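Local coordinates for divalent-cation tolerance protein CutA (Pyrococcus horikoshii, PDB 1UMJ) that takes part in resistance to heavy metals, working as a homotrimer that binds a copper ion at the interface between two trimers, at residues I3-F8 against G52-T57; P9-A14 against A30-H35. All blocks are in the same frame, centred on the assembly; numbering follows the deposited sequence.

The two contacts share one antiparallel sheet, their centres about 10 Å apart. Contact 1 pairs strand 2-8 with strand 45-57 close to the centre of the chain; contact 2 lays the start of helix 11-23 over strand 29-40, the neighbour of 45-57 on its other side. Along the chain the order is 3-8, 9-14, 30-35, 52-57, which places both segments of contact 2 between those of contact 1. Backbone bonds join them directly, Gly52 N to Arg33 O and Ile54 N to Asn31 O. Both contacts also touch the second subunit, where residues 30-32 continue the sheet, tying the core of each chain to the trimer.

Contact 1: I3-F8 against G52-T57; sequences IVYTTF and GAILKT
Val4 and Leu55 face each other on the helix-covered side of the sheet, CB to CB 4.2 Å apart. Both are branched aliphatic residues suited to a buried strand pair, and Trp62 and Leu65 of helix 62-72 pack over Val4. Along the same face, Ala53 offers a single methyl that meets the Phe8 ring at its edge, CB to CE2 3.8 Å; the small side chain accommodates the large ring, which stacks on His73 and reaches helix 11-23. On the other face Ile3 and Ile54 lie side by side pointing the same way, their CG2 branches 3.7 Å apart, each CG2 anti to its own backbone N. These residues belong to the two central strands of the ferredoxin-like sheet of CutA, in strand order 2-3-1-4, with helices on one face and neighbouring subunits meeting the other. The strands run antiparallel, at 155°, joined by two reciprocal backbone pairs: Val4 with Leu55, where Leu55 N to Val4 O measures 2.7 Å, and Thr6 with Ala53, where Thr6 N to Ala53 O measures 3.0 Å. On the helix-covered face, the buried hydroxyl of Thr6 is satisfied by a hydrogen bond between OG1 and Ala79 O. Tyr5 CG stands anti to the backbone N (chi1 -174°), which brings CD1 obliquely to 3.2 Å from Ala53 O and the ring alongside Gly52, whose lack of a side chain suits the close hydroxyl. That OH is hydrogen-bonded to Asn31 OD1 of the third subunit.

Contact 2: P9-A14 against A30-H35; sequences PDWESA and ANLREH
Trp11 and Glu34 are the closest backbone pair at one end of this contact, CA to CA 8.3 Å, and Ala14 and Leu32 at the other, 7.7 Å. Side chains fill this gap between helix and sheet. Asp10 is the N-cap of the helix: its OD1 accepts Ser13 N nearly along the C-O axis, and Ser13 OG arrives from the opposite face of the carboxylate. Two bonds thus grip one oxygen and fix the first turn, from which Trp11 and Ala14 reach the strand. Ala14 points toward Leu32, its CB 3.8 Å from CD1; a side chain this small lets the helix come close to the branched end of a buried leucine. The indole of Trp11 and the side chain of Leu32 slide past each other in opposite directions, CZ3 lying 3.6 Å from Leu32 CB, with the ring set obliquely to it. With CG beside the backbone N (chi1 -79°), the indole of Trp11 is directed to the strand, and its turn about CB-CG (chi2 98°) presents NE1 to Glu34. Trp11 NE1 donates to Glu34 OE1 at 2.8 Å, almost within the ring plane; it meets the oxygen on the anti side, 26° out of the carboxylate plane. Tryptophan suits the place because it combines a broad apolar surface with one N-H for the edge. The other oxygen, Glu34 OE2, forms a salt bridge with Lys49, which probably helps keep the carboxylate ionised. Arg36 of the second subunit packs on Trp11, and residues 30-32 pair with a strand of that subunit. The arrangement is the helix-on-sheet packing of the ferredoxin-like fold, here at the strand that carries the CutA sheet across the trimer interface.

Contact 1: I3-F8 against G52-T57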
# COMPACT_ATOMS: atom_id res chain seq x y z
N ILE A 3 -8.64 -5.15 -1.80
CA ILE A 3 -7.70 -4.34 -2.57
C ILE A 3 -6.94 -5.37 -3.43
O ILE A 3 -6.67 -6.51 -3.00
CB ILE A 3 -6.73 -3.56 -1.65
CG1 ILE A 3 -7.49 -2.39 -1.00
CG2 ILE A 3 -5.52 -3.01 -2.50
CD1 ILE A 3 -6.64 -1.60 -0.02
N VAL A 4 -6.69 -5.03 -4.68
CA VAL A 4 -5.92 -5.93 -5.53
C VAL A 4 -4.81 -5.10 -6.06
O VAL A 4 -5.03 -3.99 -6.54
CB VAL A 4 -6.74 -6.54 -6.72
CG1 VAL A 4 -5.78 -7.21 -7.74
CG2 VAL A 4 -7.72 -7.53 -6.18
N TYR A 5 -3.60 -5.62 -5.93
CA TYR A 5 -2.39 -4.90 -6.35
C TYR A 5 -1.75 -5.62 -7.52
O TYR A 5 -1.63 -6.86 -7.53
CB TYR A 5 -1.32 -4.88 -5.20
CG TYR A 5 -0.05 -4.04 -5.44
CD1 TYR A 5 -0.11 -2.69 -5.77
CD2 TYR A 5 1.22 -4.59 -5.24
CE1 TYR A 5 1.07 -1.89 -5.90
CE2 TYR A 5 2.40 -3.81 -5.36
CZ TYR A 5 2.31 -2.46 -5.69
OH TYR A 5 3.49 -1.68 -5.77
N THR A 6 -1.37 -4.84 -8.52
CA THR A 6 -0.60 -5.37 -9.65
C THR A 6 0.35 -4.28 -10.15
O THR A 6 0.19 -3.12 -9.77
CB THR A 6 -1.49 -5.90 -10.84
OG1 THR A 6 -0.63 -6.59 -11.76
CG2 THR A 6 -2.18 -4.79 -11.60
N THR A 7 1.37 -4.65 -10.91
CA THR A 7 2.29 -3.62 -11.40
C THR A 7 2.46 -3.75 -12.89
O THR A 7 2.32 -4.84 -13.48
CB THR A 7 3.68 -3.66 -10.74
OG1 THR A 7 4.39 -4.79 -11.22
CG2 THR A 7 3.57 -3.72 -9.25
N PHE A 8 2.76 -2.63 -13.53
CA PHE A 8 2.90 -2.59 -14.98
C PHE A 8 4.26 -2.01 -15.38
O PHE A 8 4.84 -1.22 -14.66
CB PHE A 8 1.82 -1.65 -15.52
CG PHE A 8 0.43 -2.16 -15.33
CD1 PHE A 8 -0.12 -2.98 -16.30
CD2 PHE A 8 -0.32 -1.83 -14.20
CE1 PHE A 8 -1.41 -3.48 -16.18
CE2 PHE A 8 -1.65 -2.33 -14.08
CZ PHE A 8 -2.16 -3.13 -15.07
N GLY A 52 2.75 1.01 -10.27
CA GLY A 52 1.99 0.20 -9.34
C GLY A 52 0.51 0.58 -9.41
O GLY A 52 0.19 1.75 -9.51
N ALA A 53 -0.37 -0.43 -9.35
CA ALA A 53 -1.83 -0.19 -9.42
C ALA A 53 -2.51 -0.80 -8.23
O ALA A 53 -2.32 -2.02 -7.94
CB ALA A 53 -2.41 -0.85 -10.69
N ILE A 54 -3.27 0.03 -7.51
CA ILE A 54 -4.06 -0.39 -6.35
C ILE A 54 -5.51 -0.38 -6.85
O ILE A 54 -6.08 0.70 -7.13
CB ILE A 54 -3.91 0.61 -5.20
CG1 ILE A 54 -2.49 0.50 -4.63
CG2 ILE A 54 -4.98 0.31 -4.10
CD1 ILE A 54 -2.25 1.32 -3.44
N LEU A 55 -6.11 -1.56 -6.93
CA LEU A 55 -7.47 -1.70 -7.45
C LEU A 55 -8.42 -1.98 -6.28
O LEU A 55 -8.09 -2.76 -5.40
CB LEU A 55 -7.49 -2.83 -8.46
CG LEU A 55 -6.36 -2.80 -9.49
CD1 LEU A 55 -6.48 -4.01 -10.41
CD2 LEU A 55 -6.42 -1.41 -10.31
N LYS A 56 -9.60 -1.35 -6.29
CA LYS A 56 -10.59 -1.56 -5.23
C LYS A 56 -11.81 -2.17 -5.83
O LYS A 56 -12.41 -1.61 -6.72
CB LYS A 56 -10.97 -0.26 -4.53
CG LYS A 56 -9.89 0.36 -3.64
CD LYS A 56 -8.65 0.71 -4.44
CE LYS A 56 -8.80 2.06 -5.08
NZ LYS A 56 -7.90 2.18 -6.21
N THR A 57 -12.17 -3.32 -5.30
CA THR A 57 -13.38 -3.95 -5.83
C THR A 57 -14.05 -4.84 -4.80
O THR A 57 -13.65 -4.90 -3.63
CB THR A 57 -13.03 -4.73 -7.10
OG1 THR A 57 -14.24 -5.05 -7.82
CG2 THR A 57 -12.27 -5.95 -6.81

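Contact 2: P9-A14 against A30-H35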
# COMPACT_ATOMS: atom_id res chain seq x y z
N PRO A 9 4.77 -2.39 -16.56
CA PRO A 9 6.07 -1.87 -17.01
C PRO A 9 6.05 -0.38 -17.37
O PRO A 9 7.10 0.25 -17.37
CB PRO A 9 6.38 -2.73 -18.24
CG PRO A 9 5.04 -2.94 -18.79
CD PRO A 9 4.17 -3.28 -17.56
N ASP A 10 4.87 0.17 -17.63
CA ASP A 10 4.72 1.57 -17.95
C ASP A 10 3.33 2.12 -17.75
O ASP A 10 2.37 1.40 -17.48
CB ASP A 10 5.18 1.85 -19.40
CG ASP A 10 4.53 0.95 -20.42
OD1 ASP A 10 3.36 0.57 -20.32
OD2 ASP A 10 5.23 0.66 -21.41
N TRP A 11 3.23 3.44 -17.87
CA TRP A 11 1.95 4.14 -17.71
C TRP A 11 0.94 3.84 -18.83
O TRP A 11 -0.25 3.74 -18.58
CB TRP A 11 2.16 5.64 -17.64
CG TRP A 11 2.62 6.15 -16.32
CD1 TRP A 11 3.90 6.44 -15.97
CD2 TRP A 11 1.82 6.43 -15.18
NE1 TRP A 11 3.95 6.89 -14.67
CE2 TRP A 11 2.69 6.89 -14.16
CE3 TRP A 11 0.44 6.34 -14.91
CZ2 TRP A 11 2.22 7.25 -12.87
CZ3 TRP A 11 -0.02 6.70 -13.64
CH2 TRP A 11 0.87 7.15 -12.63
N GLU A 12 1.43 3.74 -20.06
CA GLU A 12 0.55 3.42 -21.18
C GLU A 12 -0.19 2.10 -20.95
O GLU A 12 -1.40 2.05 -21.12
CB GLU A 12 1.38 3.36 -22.47
CG GLU A 12 0.58 3.00 -23.65
CD GLU A 12 1.44 2.79 -24.88
OE1 GLU A 12 2.66 3.06 -24.82
OE2 GLU A 12 0.88 2.35 -25.87
N SER A 13 0.53 1.06 -20.52
CA SER A 13 -0.14 -0.23 -20.30
C SER A 13 -0.99 -0.16 -19.03
O SER A 13 -2.11 -0.69 -18.99
CB SER A 13 0.82 -1.42 -20.17
OG SER A 13 1.74 -1.26 -19.12
N ALA A 14 -0.51 0.52 -17.99
CA ALA A 14 -1.31 0.56 -16.76
C ALA A 14 -2.67 1.29 -16.98
O ALA A 14 -3.72 0.83 -16.50
CB ALA A 14 -0.49 1.26 -15.61
N ALA A 30 -9.17 2.73 -9.46
CA ALA A 30 -7.78 2.32 -9.51
C ALA A 30 -6.95 3.53 -9.12
O ALA A 30 -7.26 4.64 -9.51
CB ALA A 30 -7.42 1.89 -10.92
N ASN A 31 -5.87 3.29 -8.35
CA ASN A 31 -4.93 4.34 -7.96
C ASN A 31 -3.61 3.88 -8.57
O ASN A 31 -3.11 2.79 -8.24
CB ASN A 31 -4.77 4.40 -6.44
CG ASN A 31 -6.01 4.95 -5.73
OD1 ASN A 31 -6.09 4.90 -4.50
ND2 ASN A 31 -6.98 5.49 -6.50
N LEU A 32 -3.05 4.69 -9.43
CA LEU A 32 -1.78 4.35 -10.08
C LEU A 32 -0.66 5.28 -9.62
O LEU A 32 -0.84 6.47 -9.48
CB LEU A 32 -1.88 4.44 -11.61
CG LEU A 32 -2.80 3.46 -12.35
CD1 LEU A 32 -2.74 3.71 -13.85
CD2 LEU A 32 -2.37 2.06 -12.05
N ARG A 33 0.53 4.71 -9.37
CA ARG A 33 1.66 5.59 -9.04
C ARG A 33 2.96 4.85 -9.36
O ARG A 33 3.05 3.63 -9.21
CB ARG A 33 1.64 6.02 -7.56
CG ARG A 33 2.25 5.06 -6.53
CD ARG A 33 1.40 3.82 -6.31
NE ARG A 33 1.98 2.95 -5.26
CZ ARG A 33 2.96 2.09 -5.53
NH1 ARG A 33 3.43 2.02 -6.76
NH2 ARG A 33 3.45 1.29 -4.58
N GLU A 34 3.95 5.61 -9.78
CA GLU A 34 5.26 5.05 -10.10
C GLU A 34 6.00 4.58 -8.88
O GLU A 34 5.81 5.10 -7.78
CB GLU A 34 6.15 6.12 -10.77
CG GLU A 34 5.76 6.41 -12.15
CD GLU A 34 6.70 7.41 -12.82
OE1 GLU A 34 6.57 7.55 -14.04
OE2 GLU A 34 7.53 8.04 -12.12
N HIS A 35 6.87 3.59 -9.08
CA HIS A 35 7.79 3.16 -8.03
C HIS A 35 9.03 2.60 -8.76
O HIS A 35 8.99 2.35 -9.98
CB HIS A 35 7.13 2.12 -7.09
CG HIS A 35 6.77 0.83 -7.75
ND1 HIS A 35 5.48 0.36 -7.81
CD2 HIS A 35 7.53 -0.09 -8.38
CE1 HIS A 35 5.45 -0.77 -8.48
NE2 HIS A 35 6.68 -1.07 -8.85